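Local coordinates for protein beta-1,3-glucanosyltransferase (Rhizomucor miehei CAU432, PDB 4WTP) that belongs to glycoside hydrolase family 17, folded as a single-chain (beta/alpha)8 barrel of parallel strands ringed by helices, at residues N108-N111 with A112-I116. Numbering follows the deposited sequence.
Sequences NEMN and ALKNI
Lys114 runs alongside Met110, one helical turn earlier, both side chains pointing the same way, beside helix 142-156, where Met110 touches Tyr148 and Lys114 touches Leu155. Beyond CG the lysine is fully extended, and its CE passes 4.2 Å from CG of Met110. At the far end the methionine turns at its last torsion (chi3 93°), which brings the methyl CE to 3.5 Å from NZ of Lys114. The lysine's inner methylenes lie over the backbone, with CG 3.5 Å from O of Met110. That same carbonyl accepts the amide of Lys114 in a fairly straight bond (N to O 3.0 Å, N-H...O 163°), one of four successive i to i+4 bonds from Asn108 through Asn115. Asn115, one turn after Asn111, sets CG 3.4 Å from O of Asn111, which also accepts the backbone N-H of Asn115.

Helix 104-119 is the connecting helix of the beta-alpha-beta unit formed with strands 93-98 and 125-132. On its buried side Leu113 reaches Val152 and Val156 of helix 142-156, while Ala112 touches Leu74. The Glu109 side chain bends at chi2 (-76°); OE1 takes hydrogen bonds from the backbone N of Leu74 and Trp99, and OE2 is hydrogen-bonded to Ser75 OG. OE2 lies 4.2 Å from CB of Ala112, a loose contact. Met110 and Lys114 thus meet by van der Waals contact, the thioether methyl against the lysine's amine end, whereas the buried carboxylate finds its polar partners outside the helix.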
ATOM      1  N   ASN A 108       4.508  20.423   3.445  1.00 19.29           N
ATOM      2  CA  ASN A 108       5.745  19.901   2.914  1.00 18.87           C
ATOM      3  C   ASN A 108       5.535  18.806   1.857  1.00 18.26           C
ATOM      4  O   ASN A 108       6.213  18.772   0.835  1.00 17.78           O
ATOM      5  CB  ASN A 108       6.669  19.415   4.023  1.00 22.06           C
ATOM      6  CG  ASN A 108       8.070  19.147   3.518  1.00 22.31           C
ATOM      7  OD1 ASN A 108       8.826  20.072   3.205  1.00 25.86           O
ATOM      8  ND2 ASN A 108       8.414  17.879   3.400  1.00 24.22           N
ATOM      9  N   GLU A 109       4.590  17.907   2.110  1.00 17.20           N
ATOM     10  CA  GLU A 109       4.264  16.863   1.105  1.00 16.17           C
ATOM     11  C   GLU A 109       3.565  17.506  -0.094  1.00 15.01           C
ATOM     12  O   GLU A 109       3.786  17.058  -1.229  1.00 15.46           O
ATOM     13  CB  GLU A 109       3.426  15.707   1.685  1.00 15.68           C
ATOM     14  CG  GLU A 109       4.214  14.768   2.589  1.00 18.64           C
ATOM     15  CD  GLU A 109       5.116  13.822   1.798  1.00 18.20           C
ATOM     16  OE1 GLU A 109       4.724  12.670   1.478  1.00 18.85           O
ATOM     17  OE2 GLU A 109       6.247  14.232   1.471  1.00 21.74           O
ATOM     18  N   MET A 110       2.735  18.522   0.146  1.00 15.68           N
ATOM     19  CA  MET A 110       2.113  19.236  -0.971  1.00 16.38           C
ATOM     20  C   MET A 110       3.140  19.892  -1.900  1.00 15.67           C
ATOM     21  O   MET A 110       3.034  19.841  -3.143  1.00 16.07           O
ATOM     22  CB  MET A 110       1.141  20.262  -0.443  1.00 18.48           C
ATOM     23  CG  MET A 110       0.444  21.086  -1.498  1.00 22.53           C
ATOM     24  SD  MET A 110      -0.867  22.178  -0.894  1.00 31.55           S
ATOM     25  CE  MET A 110       0.008  23.724  -0.620  1.00 36.01           C
ATOM     26  N   ASN A 111       4.141  20.528  -1.296  1.00 17.22           N
ATOM     27  CA  ASN A 111       5.249  21.094  -2.071  1.00 18.02           C
ATOM     28  C   ASN A 111       6.051  20.023  -2.794  1.00 15.54           C
ATOM     29  O   ASN A 111       6.490  20.217  -3.947  1.00 16.54           O
ATOM     30  CB  ASN A 111       6.173  21.924  -1.165  1.00 20.53           C
ATOM     31  CG  ASN A 111       5.488  23.153  -0.605  1.00 25.58           C
ATOM     32  OD1 ASN A 111       4.646  23.768  -1.267  1.00 29.69           O
ATOM     33  ND2 ASN A 111       5.851  23.528   0.623  1.00 28.35           N
ATOM     34  N   ALA A 112       6.277  18.890  -2.141  1.00 14.22           N
ATOM     35  CA  ALA A 112       6.982  17.776  -2.783  1.00 14.55           C
ATOM     36  C   ALA A 112       6.206  17.302  -4.010  1.00 14.23           C
ATOM     37  O   ALA A 112       6.815  16.981  -5.049  1.00 15.04           O
ATOM     38  CB  ALA A 112       7.155  16.612  -1.820  1.00 16.22           C
ATOM     39  N   LEU A 113       4.878  17.286  -3.898  1.00 14.40           N
ATOM     40  CA  LEU A 113       4.025  16.880  -4.992  1.00 13.14           C
ATOM     41  C   LEU A 113       4.188  17.894  -6.132  1.00 13.96           C
ATOM     42  O   LEU A 113       4.320  17.509  -7.301  1.00 14.53           O
ATOM     43  CB  LEU A 113       2.579  16.837  -4.526  1.00 13.79           C
ATOM     44  CG  LEU A 113       1.576  16.505  -5.638  1.00 13.76           C
ATOM     45  CD1 LEU A 113       1.859  15.184  -6.350  1.00 16.51           C
ATOM     46  CD2 LEU A 113       0.157  16.488  -5.101  1.00 17.95           C
ATOM     47  N   LYS A 114       4.116  19.189  -5.812  1.00 14.20           N
ATOM     48  CA  LYS A 114       4.302  20.234  -6.827  1.00 13.89           C
ATOM     49  C   LYS A 114       5.638  20.049  -7.537  1.00 14.28           C
ATOM     50  O   LYS A 114       5.703  20.211  -8.753  1.00 15.13           O
ATOM     51  CB  LYS A 114       4.177  21.634  -6.197  1.00 15.50           C
ATOM     52  CG  LYS A 114       2.739  22.002  -5.861  1.00 19.38           C
ATOM     53  CD  LYS A 114       2.624  23.298  -5.073  1.00 24.47           C
ATOM     54  CE  LYS A 114       1.167  23.602  -4.758  1.00 28.90           C
ATOM     55  NZ  LYS A 114       1.052  24.730  -3.792  1.00 34.01           N
ATOM     56  N   ASN A 115       6.681  19.734  -6.797  1.00 14.10           N
ATOM     57  CA  ASN A 115       7.994  19.470  -7.398  1.00 16.20           C
ATOM     58  C   ASN A 115       8.004  18.294  -8.344  1.00 15.57           C
ATOM     59  O   ASN A 115       8.560  18.368  -9.443  1.00 15.74           O
ATOM     60  CB  ASN A 115       9.059  19.231  -6.329  1.00 18.43           C
ATOM     61  CG  ASN A 115       9.461  20.495  -5.592  1.00 21.42           C
ATOM     62  OD1 ASN A 115       9.239  21.612  -6.061  1.00 23.78           O
ATOM     63  ND2 ASN A 115      10.034  20.322  -4.402  1.00 25.82           N
ATOM     64  N   ILE A 116       7.368  17.199  -7.931  1.00 14.28           N
ATOM     65  CA  ILE A 116       7.251  16.043  -8.793  1.00 13.97           C
ATOM     66  C   ILE A 116       6.500  16.434 -10.066  1.00 12.71           C
ATOM     67  O   ILE A 116       6.904  16.028 -11.188  1.00 13.63           O
ATOM     68  CB  ILE A 116       6.558  14.880  -8.050  1.00 14.88           C
ATOM     69  CG1 ILE A 116       7.565  14.240  -7.096  1.00 17.87           C
ATOM     70  CG2 ILE A 116       6.023  13.848  -9.033  1.00 15.03           C
ATOM     71  CD1 ILE A 116       6.924  13.593  -5.905  1.00 19.84           C
TER